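Local structure of ML032222a iGluR (Mnemiopsis leidyi, 4YKI) at residues 8-14 and 51-57; 143-147 and 186-191. The protein binds glycine in the ligand-binding domain of a ctenophore ionotropic glutamate receptor, probably a subunit of a glycine-activated ion channel. Residues are numbered along the deposited sequence.

Overall arrangement
Contact 1 and contact 2 occupy different lobes of the bilobed ligand-binding domain, with centres about 24 Å apart and nearest atoms about 10 Å apart, so they do not touch. Contact 1 (8-14 with 51-57) joins two neighbouring strands of the three-stranded parallel sheet, its centre about 18 Å from the chain centre; it is partly buried, with Leu12 and aromatic side chains against helix 37-49 on one face and a largely polar set on the other. Contact 2 (143-147 with 186-191), its centre about 7 Å from the chain centre, is fully buried. It brings a helix N-terminus to a strand end beside bound glycine, and charged side chains replace the main-chain pairing that dominates contact 1.

Contact 1: residues 8-14 and 51-57; sequences RHLRLGS and FTYEYIQ
Strands 9-13 and 52-56 run parallel, axes 4.5 Å apart at closest and inclined by 21°, in register from His9 with Thr52 to Gly13 with Ile56. Main-chain bonds alternate: Thr52 N to Arg8 O (2.9 Å), Leu10 N to Thr52 O (2.9 Å), Glu54 N to Leu10 O (3.0 Å), Leu12 N to Glu54 O (2.8 Å), Ile56 N to Leu12 O (2.8 Å) and, weakly, Ser14 N to Ile56 O (3.3 Å). Arg11 and Gly13 turn their backbone groups to strand 87-89 and Asp86 just before it, so strand 9-13 is central. On one face the t rotamer of His9 lays its imidazole along the partner strand: ND1 pairs with Thr52 OG1 (2.8 Å) and NE2 donates to Glu54 OE1 (2.8 Å). A water joins Thr52 OG1 (2.8 Å) to Arg8 O (3.2 Å, weak). Arg11 salt-bridges Asp86. The face of Leu10, Leu12, Tyr53 and Tyr55 is largely apolar, though Tyr55 OH is hydrogen-bonded to Asn39 OD1. Leu10 CD1 sits over the Phe51 ring, 3.7 Å from its centroid (CH-pi), and Leu12 CD1 meets Tyr53 CB at 3.8 Å; helix 37-49, of the beta-alpha-beta crossover joining the strands, covers this side. Ser14 OG bonds Ala89 O; Ser14 O gets just a CA-H...O contact, from Gln57 CA (3.4 Å). With both imidazole nitrogens bonded, exposed His9 is probably held in one orientation.

Contact 2: residues 143-147 and 186-191; sequences SRHPE and IDEGPV. With GLY (glycine), chain E.
Arg144, Glu188 and Pro146 bury the most surface here, where the start of helix 145-152 meets the end of strand 183-188; the closest CA pair is Pro146 with Asp187, 5.7 Å apart. Arg144 holds the N-cap position in extended conformation (phi/psi -140/163), and its side chain stays t through chi1, chi2 and chi3 before chi4 turns to 81°. The Arg144 guanidinium meets Asp187 in a two-pronged salt bridge: NE donates to OD1 at 2.7 Å and NH2 to OD2 at 2.9 Å. Its NH1 salt-bridges Glu17 from the other lobe, and Phe63 adds a cation-pi contact. Arg144 NH2 also lies 3.8 Å from Glu188 OE1, a long, purely electrostatic contact well out of the guanidinium plane. This is the agonist cleft of the ionotropic glutamate receptor ligand-binding domain, a periplasmic-binding-protein fold, with glycine bound between its two lobes. Glu188, with chi1 m and chi2 t, takes the ligand amine on OE1 (2.7 Å from GLY N), an oxygen shared with Tyr214, while its OE2 is bonded to Ser93. At the helix start, His145 N donates to GLY O (2.9 Å); the ligand is also hydrogen-bonded to Arg98, Asp91 and Ser93. Pro146 directs its ring at the strand end, with CG 3.6 Å from Asp187 OD1, CD 3.6 Å from Glu188 OE2 and CB 4.0 Å from Ile186 O, and also touches Ile113.

Contact 1: residues 8-14 and 51-57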
loop_
_atom_site.group_PDB
_atom_site.type_symbol
_atom_site.label_atom_id
_atom_site.label_comp_id
_atom_site.label_asym_id
_atom_site.label_seq_id
_atom_site.Cartn_x
_atom_site.Cartn_y
_atom_site.Cartn_z
ATOM N N ARG B 8 11.245 -26.150 3.437
ATOM C CA ARG B 8 10.499 -25.858 4.653
ATOM C C ARG B 8 9.045 -26.264 4.500
ATOM O O ARG B 8 8.527 -26.328 3.392
ATOM C CB ARG B 8 10.593 -24.364 4.989
ATOM C CG ARG B 8 12.019 -23.856 5.214
ATOM C CD ARG B 8 12.648 -24.312 6.512
ATOM N NE ARG B 8 14.016 -23.805 6.586
ATOM C CZ ARG B 8 14.768 -23.801 7.672
ATOM N NH1 ARG B 8 14.308 -24.260 8.819
ATOM N NH2 ARG B 8 15.992 -23.314 7.605
ATOM N N HIS B 9 8.406 -26.539 5.626
ATOM C CA HIS B 9 6.967 -26.780 5.676
ATOM C C HIS B 9 6.337 -25.681 6.514
ATOM O O HIS B 9 6.524 -25.639 7.725
ATOM C CB HIS B 9 6.635 -28.140 6.291
ATOM C CG HIS B 9 5.167 -28.427 6.310
ATOM N ND1 HIS B 9 4.454 -28.710 5.162
ATOM C CD2 HIS B 9 4.267 -28.400 7.322
ATOM C CE1 HIS B 9 3.182 -28.877 5.476
ATOM N NE2 HIS B 9 3.040 -28.684 6.779
ATOM N N LEU B 10 5.610 -24.786 5.861
ATOM C CA LEU B 10 4.978 -23.671 6.525
ATOM C C LEU B 10 3.564 -24.002 6.994
ATOM O O LEU B 10 2.784 -24.594 6.271
ATOM C CB LEU B 10 4.939 -22.444 5.611
ATOM C CG LEU B 10 6.268 -21.855 5.123
ATOM C CD1 LEU B 10 6.026 -20.556 4.349
ATOM C CD2 LEU B 10 7.238 -21.639 6.295
ATOM N N ARG B 11 3.250 -23.573 8.207
ATOM C CA ARG B 11 1.903 -23.594 8.735
ATOM C C ARG B 11 1.339 -22.199 8.537
ATOM O O ARG B 11 1.903 -21.229 9.047
ATOM C CB ARG B 11 1.907 -23.997 10.214
ATOM C CG ARG B 11 2.443 -25.422 10.512
ATOM C CD ARG B 11 3.979 -25.542 10.701
ATOM N NE ARG B 11 4.466 -24.417 11.470
ATOM C CZ ARG B 11 4.360 -24.260 12.781
ATOM N NH1 ARG B 11 3.926 -25.247 13.556
ATOM N NH2 ARG B 11 4.723 -23.093 13.308
ATOM N N LEU B 12 0.261 -22.100 7.783
ATOM C CA LEU B 12 -0.293 -20.806 7.379
ATOM C C LEU B 12 -1.628 -20.563 8.047
ATOM O O LEU B 12 -2.556 -21.361 7.896
ATOM C CB LEU B 12 -0.463 -20.748 5.856
ATOM C CG LEU B 12 0.826 -20.983 5.058
ATOM C CD1 LEU B 12 0.496 -20.961 3.567
ATOM C CD2 LEU B 12 1.888 -19.951 5.406
ATOM N N GLY B 13 -1.740 -19.485 8.815
ATOM C CA GLY B 13 -3.008 -19.131 9.422
ATOM C C GLY B 13 -3.961 -18.576 8.387
ATOM O O GLY B 13 -3.572 -17.709 7.589
ATOM N N SER B 14 -5.205 -19.019 8.422
ATOM C CA SER B 14 -6.216 -18.490 7.533
ATOM C C SER B 14 -7.602 -18.865 8.038
ATOM O O SER B 14 -7.748 -19.712 8.938
ATOM C CB SER B 14 -6.026 -18.991 6.084
ATOM O OG SER B 14 -6.640 -18.104 5.159
ATOM N N PHE B 51 8.664 -24.259 -0.762
ATOM C CA PHE B 51 8.131 -24.785 0.491
ATOM C C PHE B 51 6.863 -25.590 0.260
ATOM O O PHE B 51 6.193 -25.416 -0.748
ATOM C CB PHE B 51 7.875 -23.671 1.534
ATOM C CG PHE B 51 6.865 -22.602 1.112
ATOM C CD1 PHE B 51 5.495 -22.784 1.313
ATOM C CD2 PHE B 51 7.282 -21.394 0.556
ATOM C CE1 PHE B 51 4.594 -21.803 0.958
ATOM C CE2 PHE B 51 6.359 -20.410 0.196
ATOM C CZ PHE B 51 5.027 -20.616 0.402
ATOM N N THR B 52 6.565 -26.483 1.196
ATOM C CA THR B 52 5.237 -27.078 1.296
ATOM C C THR B 52 4.477 -26.343 2.391
ATOM O O THR B 52 5.060 -25.581 3.153
ATOM C CB THR B 52 5.296 -28.573 1.613
ATOM O OG1 THR B 52 5.966 -28.769 2.860
ATOM C CG2 THR B 52 6.026 -29.329 0.535
ATOM N N TYR B 53 3.174 -26.531 2.476
ATOM C CA TYR B 53 2.395 -25.781 3.442
ATOM C C TYR B 53 1.118 -26.509 3.809
ATOM O O TYR B 53 0.700 -27.473 3.153
ATOM C CB TYR B 53 2.058 -24.368 2.900
ATOM C CG TYR B 53 1.239 -24.393 1.635
ATOM C CD1 TYR B 53 1.852 -24.536 0.404
ATOM C CD2 TYR B 53 -0.145 -24.340 1.678
ATOM C CE1 TYR B 53 1.128 -24.610 -0.750
ATOM C CE2 TYR B 53 -0.892 -24.416 0.510
ATOM C CZ TYR B 53 -0.242 -24.556 -0.705
ATOM O OH TYR B 53 -0.928 -24.642 -1.884
ATOM N N GLU B 54 0.511 -26.033 4.884
ATOM C CA GLU B 54 -0.842 -26.394 5.268
ATOM C C GLU B 54 -1.480 -25.164 5.867
ATOM O O GLU B 54 -0.782 -24.257 6.308
ATOM C CB GLU B 54 -0.843 -27.537 6.285
ATOM C CG GLU B 54 -0.240 -27.149 7.641
ATOM C CD GLU B 54 -0.125 -28.322 8.575
ATOM O OE1 GLU B 54 0.964 -28.933 8.595
ATOM O OE2 GLU B 54 -1.117 -28.626 9.278
ATOM N N TYR B 55 -2.805 -25.149 5.923
ATOM C CA TYR B 55 -3.539 -24.062 6.538
ATOM C C TYR B 55 -4.084 -24.485 7.894
ATOM O O TYR B 55 -4.596 -25.601 8.038
ATOM C CB TYR B 55 -4.683 -23.630 5.627
ATOM C CG TYR B 55 -4.291 -23.021 4.295
ATOM C CD1 TYR B 55 -3.774 -21.734 4.222
ATOM C CD2 TYR B 55 -4.466 -23.715 3.112
ATOM C CE1 TYR B 55 -3.443 -21.171 3.014
ATOM C CE2 TYR B 55 -4.133 -23.161 1.892
ATOM C CZ TYR B 55 -3.638 -21.880 1.849
ATOM O OH TYR B 55 -3.343 -21.283 0.640
ATOM N N ILE B 56 -3.990 -23.594 8.864
ATOM C CA ILE B 56 -4.464 -23.833 10.230
ATOM C C ILE B 56 -5.382 -22.678 10.620
ATOM O O ILE B 56 -4.989 -21.504 10.612
ATOM C CB ILE B 56 -3.300 -23.931 11.240
ATOM C CG1 ILE B 56 -2.385 -25.104 10.839
ATOM C CG2 ILE B 56 -3.817 -24.054 12.709
ATOM C CD1 ILE B 56 -1.278 -25.440 11.800
ATOM N N GLN B 57 -6.624 -23.026 10.944
ATOM C CA GLN B 57 -7.586 -22.039 11.397
ATOM C C GLN B 57 -7.595 -21.940 12.908
ATOM O O GLN B 57 -7.482 -22.935 13.593
ATOM C CB GLN B 57 -8.982 -22.419 10.921
ATOM C CG GLN B 57 -9.096 -22.657 9.444
ATOM C CD GLN B 57 -10.531 -22.701 9.006
ATOM O OE1 GLN B 57 -11.264 -21.717 9.137
ATOM N NE2 GLN B 57 -10.957 -23.851 8.487
HETATM O O HOH W 1 8.609 -29.541 2.998
#

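Contact 2: residues 143-147 and 186-191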
loop_
_atom_site.group_PDB
_atom_site.type_symbol
_atom_site.label_atom_id
_atom_site.label_comp_id
_atom_site.label_asym_id
_atom_site.label_seq_id
_atom_site.Cartn_x
_atom_site.Cartn_y
_atom_site.Cartn_z
ATOM N N SER B 143 -13.294 -8.718 17.665
ATOM C CA SER B 143 -11.915 -9.186 17.457
ATOM C C SER B 143 -11.516 -9.209 15.985
ATOM O O SER B 143 -10.908 -10.162 15.486
ATOM C CB SER B 143 -11.711 -10.550 18.109
ATOM O OG SER B 143 -11.871 -10.453 19.519
ATOM N N ARG B 144 -11.825 -8.120 15.298
ATOM C CA ARG B 144 -11.511 -7.938 13.887
ATOM C C ARG B 144 -11.067 -6.475 13.741
ATOM O O ARG B 144 -11.361 -5.639 14.605
ATOM C CB ARG B 144 -12.766 -8.259 13.060
ATOM C CG ARG B 144 -12.640 -8.246 11.550
ATOM C CD ARG B 144 -14.014 -8.383 10.915
ATOM N NE ARG B 144 -14.049 -8.095 9.476
ATOM C CZ ARG B 144 -13.703 -8.934 8.506
ATOM N NH1 ARG B 144 -13.246 -10.143 8.779
ATOM N NH2 ARG B 144 -13.801 -8.542 7.238
ATOM N N HIS B 145 -10.403 -6.163 12.638
ATOM C CA HIS B 145 -9.766 -4.862 12.436
ATOM C C HIS B 145 -10.684 -3.641 12.572
ATOM O O HIS B 145 -10.293 -2.695 13.223
ATOM C CB HIS B 145 -9.032 -4.918 11.104
ATOM C CG HIS B 145 -8.578 -3.608 10.586
ATOM N ND1 HIS B 145 -7.435 -2.983 11.035
ATOM C CD2 HIS B 145 -9.101 -2.829 9.612
ATOM C CE1 HIS B 145 -7.274 -1.872 10.340
ATOM N NE2 HIS B 145 -8.268 -1.755 9.469
ATOM N N PRO B 146 -11.875 -3.622 11.948
ATOM C CA PRO B 146 -12.685 -2.408 12.100
ATOM C C PRO B 146 -12.964 -2.064 13.566
ATOM O O PRO B 146 -12.833 -0.909 13.959
ATOM C CB PRO B 146 -13.958 -2.734 11.300
ATOM C CG PRO B 146 -13.484 -3.715 10.246
ATOM C CD PRO B 146 -12.482 -4.567 10.989
ATOM N N GLU B 147 -13.333 -3.052 14.374
ATOM C CA GLU B 147 -13.530 -2.844 15.808
ATOM C C GLU B 147 -12.288 -2.214 16.443
ATOM O O GLU B 147 -12.392 -1.267 17.211
ATOM C CB GLU B 147 -13.848 -4.172 16.481
ATOM C CG GLU B 147 -14.126 -4.038 17.972
ATOM C CD GLU B 147 -14.197 -5.365 18.688
ATOM O OE1 GLU B 147 -13.193 -6.107 18.636
ATOM O OE2 GLU B 147 -15.242 -5.657 19.309
ATOM N N ILE B 186 -20.543 -1.951 9.834
ATOM C CA ILE B 186 -19.320 -1.200 9.588
ATOM C C ILE B 186 -18.185 -2.202 9.445
ATOM O O ILE B 186 -17.882 -2.920 10.401
ATOM C CB ILE B 186 -19.012 -0.239 10.770
ATOM C CG1 ILE B 186 -20.197 0.701 11.038
ATOM C CG2 ILE B 186 -17.723 0.560 10.507
ATOM C CD1 ILE B 186 -20.089 1.513 12.333
ATOM N N ASP B 187 -17.578 -2.254 8.269
ATOM C CA ASP B 187 -16.528 -3.236 7.996
ATOM C C ASP B 187 -15.543 -2.675 6.964
ATOM O O ASP B 187 -15.190 -1.500 7.050
ATOM C CB ASP B 187 -17.109 -4.609 7.606
ATOM C CG ASP B 187 -16.102 -5.730 7.822
ATOM O OD1 ASP B 187 -15.896 -6.118 9.005
ATOM O OD2 ASP B 187 -15.486 -6.171 6.829
ATOM N N GLU B 188 -15.093 -3.510 6.020
ATOM C CA GLU B 188 -13.977 -3.173 5.137
ATOM C C GLU B 188 -14.447 -3.122 3.689
ATOM O O GLU B 188 -15.145 -4.008 3.220
ATOM C CB GLU B 188 -12.836 -4.191 5.314
ATOM C CG GLU B 188 -12.345 -4.288 6.747
ATOM C CD GLU B 188 -11.232 -5.297 6.952
ATOM O OE1 GLU B 188 -11.051 -6.197 6.095
ATOM O OE2 GLU B 188 -10.570 -5.212 8.022
ATOM N N GLY B 189 -14.009 -2.090 2.979
ATOM C CA GLY B 189 -14.453 -1.837 1.625
ATOM C C GLY B 189 -14.439 -3.033 0.681
ATOM O O GLY B 189 -15.453 -3.355 0.072
ATOM N N PRO B 190 -13.299 -3.698 0.510
ATOM C CA PRO B 190 -13.250 -4.752 -0.514
ATOM C C PRO B 190 -14.122 -5.959 -0.170
ATOM O O PRO B 190 -14.722 -6.591 -1.040
ATOM C CB PRO B 190 -11.761 -5.122 -0.551
ATOM C CG PRO B 190 -11.062 -3.864 -0.064
ATOM C CD PRO B 190 -11.960 -3.326 0.992
ATOM N N VAL B 191 -14.213 -6.276 1.121
ATOM C CA VAL B 191 -15.015 -7.389 1.592
ATOM C C VAL B 191 -16.492 -7.109 1.346
ATOM O O VAL B 191 -17.242 -7.971 0.878
ATOM C CB VAL B 191 -14.740 -7.650 3.095
ATOM C CG1 VAL B 191 -15.683 -8.683 3.681
ATOM C CG2 VAL B 191 -13.287 -8.092 3.290
HETATM N N GLY E . -9.710 -8.259 7.282
HETATM C CA GLY E . -10.141 -8.366 8.695
HETATM C C GLY E . -9.012 -8.234 9.689
HETATM O O GLY E . -9.313 -8.210 10.902
HETATM O OXT GLY E . -7.833 -8.177 9.279
#